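Local coordinates for protein AT27789p (Drosophila melanogaster, PDB 5UZN) that probably binds messenger RNA, as a fly hnRNP F/H homolog, of which this chain is the third quasi-RNA recognition motif, at residues I13-L18 against E72-R77. Sequence-based numbering, arbitrary orientation.
Sequences IHMRGL and EQMGSR
Met-74 meets Met-15 and Leu-18 in an apolar cluster that joins strand 11-16 and the loop residues just after it to the loop between helix 60-68 and strand 80-86. The methyl groups of the two methionines touch tip to tip, Met-15 CE to Met-74 CE at 3.8 Å, with the side chains at about a right angle. Met-74 extends this far because CG is anti to the backbone N (chi1 -173°) and chi2 is also extended. Leu-18 adds a branch point, its CG lying 3.8 Å from Met-74 SD and 3.9 Å from Met-74 CE. Val-27, Phe-30 and Phe-31 of helix 24-31 touch Met-15, and Phe-30 also reaches Met-74, placing the cluster on the helix-facing side of the four-stranded antiparallel sheet of this quasi-RRM, where the loop leading into strand 80-86 meets it. An alanine in place of Met-74 would probably leave the Met-15 methyl and Leu-18 CG without their partner from the loop and open a gap beside Phe-30.

One polar atom, the Gly-17 carbonyl oxygen, meets the aliphatic part of Arg-77. Gly-17 O lies 3.2 Å from Arg-77 CD and 3.5 Å from Arg-77 CB. Gly-17 has phi 89°, where a side chain would jam against the preceding carbonyl oxygen.

Backbone hydrogen bonds shape the loop itself: a type II' turn runs from Met-74 to Arg-77, with Met-74 N to Arg-77 O and Arg-77 N to Met-74 O both at 3.0 Å. Gly-75 suits it with positive phi (58°).

No hydrogen bond crosses between the segments: the contact rests on apolar packing of two buried thioethers and a leucine, with perhaps a weak electrostatic pull between the Gly-17 oxygen, turned toward the exposed arginine's chain, and the carbon beside its cationic group.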
ATOM      1  N   ILE A  13      -0.952  -3.511  -5.280  1.00 24.40           N
ATOM      2  CA  ILE A  13      -0.048  -4.065  -4.279  1.00 16.52           C
ATOM      3  C   ILE A  13      -0.825  -4.164  -2.976  1.00 22.05           C
ATOM      4  O   ILE A  13      -1.259  -3.139  -2.430  1.00 18.72           O
ATOM      5  CB  ILE A  13       1.197  -3.195  -4.097  1.00 19.06           C
ATOM      6  CG1 ILE A  13       2.028  -3.144  -5.380  1.00 18.93           C
ATOM      7  CG2 ILE A  13       2.046  -3.719  -2.947  1.00 17.71           C
ATOM      8  CD1 ILE A  13       3.310  -2.349  -5.169  1.00 14.08           C
ATOM      9  N   HIS A  14      -1.032  -5.392  -2.502  1.00 18.67           N
ATOM     10  CA  HIS A  14      -1.693  -5.641  -1.233  1.00 13.49           C
ATOM     11  C   HIS A  14      -0.636  -5.619  -0.146  1.00 20.56           C
ATOM     12  O   HIS A  14       0.482  -6.090  -0.350  1.00 17.59           O
ATOM     13  CB  HIS A  14      -2.438  -6.987  -1.256  1.00 18.69           C
ATOM     14  CG  HIS A  14      -3.150  -7.289   0.024  1.00 20.23           C
ATOM     15  ND1 HIS A  14      -4.168  -6.494   0.510  1.00 22.83           N
ATOM     16  CD2 HIS A  14      -2.964  -8.271   0.943  1.00 23.21           C
ATOM     17  CE1 HIS A  14      -4.586  -6.979   1.671  1.00 29.60           C
ATOM     18  NE2 HIS A  14      -3.872  -8.053   1.956  1.00 21.15           N
ATOM     19  N   MET A  15      -0.965  -5.007   0.990  1.00 18.32           N
ATOM     20  CA  MET A  15       0.013  -4.736   2.035  1.00 18.61           C
ATOM     21  C   MET A  15      -0.463  -5.354   3.336  1.00 12.19           C
ATOM     22  O   MET A  15      -1.624  -5.211   3.697  1.00 17.70           O
ATOM     23  CB  MET A  15       0.240  -3.219   2.215  1.00 15.88           C
ATOM     24  CG  MET A  15       0.445  -2.442   0.920  1.00 16.85           C
ATOM     25  SD  MET A  15       0.415  -0.652   1.119  1.00 17.97           S
ATOM     26  CE  MET A  15       2.005  -0.413   1.930  1.00 15.07           C
ATOM     27  N   ARG A  16       0.421  -6.050   4.038  1.00 13.31           N
ATOM     28  CA  ARG A  16       0.105  -6.543   5.368  1.00 13.55           C
ATOM     29  C   ARG A  16       1.105  -6.025   6.394  1.00 22.43           C
ATOM     30  O   ARG A  16       2.237  -5.658   6.056  1.00 18.00           O
ATOM     31  CB  ARG A  16       0.066  -8.072   5.390  1.00 19.71           C
ATOM     32  CG  ARG A  16      -0.990  -8.640   4.455  1.00 21.85           C
ATOM     33  CD  ARG A  16      -1.034 -10.151   4.505  1.00 19.78           C
ATOM     34  NE  ARG A  16      -1.860 -10.630   5.597  1.00 42.01           N
ATOM     35  CZ  ARG A  16      -3.186 -10.669   5.530  1.00 34.60           C
ATOM     36  NH1 ARG A  16      -3.805 -10.249   4.419  1.00 33.65           N
ATOM     37  NH2 ARG A  16      -3.886 -11.142   6.551  1.00 40.89           N
ATOM     38  N   GLY A  17       0.671  -5.991   7.651  1.00 19.19           N
ATOM     39  CA  GLY A  17       1.539  -5.566   8.732  1.00 21.51           C
ATOM     40  C   GLY A  17       1.547  -4.085   9.030  1.00 29.06           C
ATOM     41  O   GLY A  17       2.453  -3.623   9.725  1.00 22.40           O
ATOM     42  N   LEU A  18       0.581  -3.324   8.525  1.00 16.87           N
ATOM     43  CA  LEU A  18       0.571  -1.894   8.817  1.00 16.88           C
ATOM     44  C   LEU A  18       0.264  -1.693  10.293  1.00 21.42           C
ATOM     45  O   LEU A  18      -0.525  -2.457  10.858  1.00 21.19           O
ATOM     46  CB  LEU A  18      -0.497  -1.153   8.000  1.00 17.50           C
ATOM     47  CG  LEU A  18      -0.220  -0.684   6.581  1.00 16.91           C
ATOM     48  CD1 LEU A  18      -0.046  -1.875   5.672  1.00 16.39           C
ATOM     49  CD2 LEU A  18      -1.367   0.222   6.122  1.00 18.40           C
ATOM     50  N   GLU A  72      12.133   0.984   4.429  1.00 32.47           N
ATOM     51  CA  GLU A  72      12.384  -0.280   5.108  1.00 39.67           C
ATOM     52  C   GLU A  72      11.240  -0.641   6.040  1.00 29.35           C
ATOM     53  O   GLU A  72      10.925  -1.819   6.207  1.00 36.97           O
ATOM     54  CB  GLU A  72      13.719  -0.202   5.850  1.00 50.83           C
ATOM     55  CG  GLU A  72      14.862   0.244   4.926  1.00 65.30           C
ATOM     56  CD  GLU A  72      16.110   0.681   5.672  1.00 78.16           C
ATOM     57  OE1 GLU A  72      16.477   1.875   5.576  1.00 73.93           O
ATOM     58  OE2 GLU A  72      16.727  -0.172   6.347  1.00 77.54           O
ATOM     59  N   GLN A  73      10.583   0.355   6.615  1.00 34.15           N
ATOM     60  CA  GLN A  73       9.493   0.136   7.545  1.00 22.29           C
ATOM     61  C   GLN A  73       8.451   1.216   7.310  1.00 14.71           C
ATOM     62  O   GLN A  73       8.748   2.275   6.758  1.00 21.97           O
ATOM     63  CB  GLN A  73       9.957   0.192   9.013  1.00 26.17           C
ATOM     64  CG  GLN A  73      10.897  -0.917   9.448  1.00 29.28           C
ATOM     65  CD  GLN A  73      11.068  -0.952  10.964  1.00 31.83           C
ATOM     66  OE1 GLN A  73      11.330   0.074  11.598  1.00 28.54           O
ATOM     67  NE2 GLN A  73      10.901  -2.135  11.549  1.00 38.75           N
ATOM     68  N   MET A  74       7.217   0.935   7.713  1.00 18.37           N
ATOM     69  CA  MET A  74       6.214   1.981   7.898  1.00 18.31           C
ATOM     70  C   MET A  74       6.075   2.183   9.399  1.00 21.32           C
ATOM     71  O   MET A  74       5.752   1.235  10.122  1.00 19.07           O
ATOM     72  CB  MET A  74       4.877   1.592   7.283  1.00 20.97           C
ATOM     73  CG  MET A  74       3.870   2.715   7.299  1.00 25.65           C
ATOM     74  SD  MET A  74       2.266   2.121   6.745  1.00 25.60           S
ATOM     75  CE  MET A  74       2.672   1.530   5.098  1.00 19.88           C
ATOM     76  N   GLY A  75       6.330   3.389   9.868  1.00 23.37           N
ATOM     77  CA  GLY A  75       6.497   3.531  11.300  1.00 31.00           C
ATOM     78  C   GLY A  75       7.629   2.623  11.727  1.00 22.99           C
ATOM     79  O   GLY A  75       8.736   2.677  11.186  1.00 24.70           O
ATOM     80  N   SER A  76       7.363   1.725  12.666  1.00 25.54           N
ATOM     81  CA  SER A  76       8.391   0.793  13.098  1.00 28.63           C
ATOM     82  C   SER A  76       7.979  -0.647  12.831  1.00 31.17           C
ATOM     83  O   SER A  76       8.392  -1.548  13.558  1.00 23.10           O
ATOM     84  CB  SER A  76       8.729   0.982  14.577  1.00 31.32           C
ATOM     85  OG  SER A  76       7.587   1.308  15.352  1.00 29.63           O
ATOM     86  N   ARG A  77       7.158  -0.874  11.798  1.00 22.57           N
ATOM     87  CA  ARG A  77       6.744  -2.216  11.395  1.00 25.30           C
ATOM     88  C   ARG A  77       7.286  -2.538  10.008  1.00 20.93           C
ATOM     89  O   ARG A  77       7.379  -1.665   9.149  1.00 20.95           O
ATOM     90  CB  ARG A  77       5.216  -2.372  11.390  1.00 26.97           C
ATOM     91  CG  ARG A  77       4.593  -2.376  12.787  1.00 34.50           C
ATOM     92  CD  ARG A  77       3.105  -2.592  12.692  1.00 48.77           C
ATOM     93  NE  ARG A  77       2.620  -3.691  13.516  1.00 55.60           N
ATOM     94  CZ  ARG A  77       2.101  -3.535  14.731  1.00 57.97           C
ATOM     95  NH1 ARG A  77       1.676  -4.592  15.410  1.00 58.24           N
ATOM     96  NH2 ARG A  77       1.999  -2.324  15.270  1.00 50.49           N
TER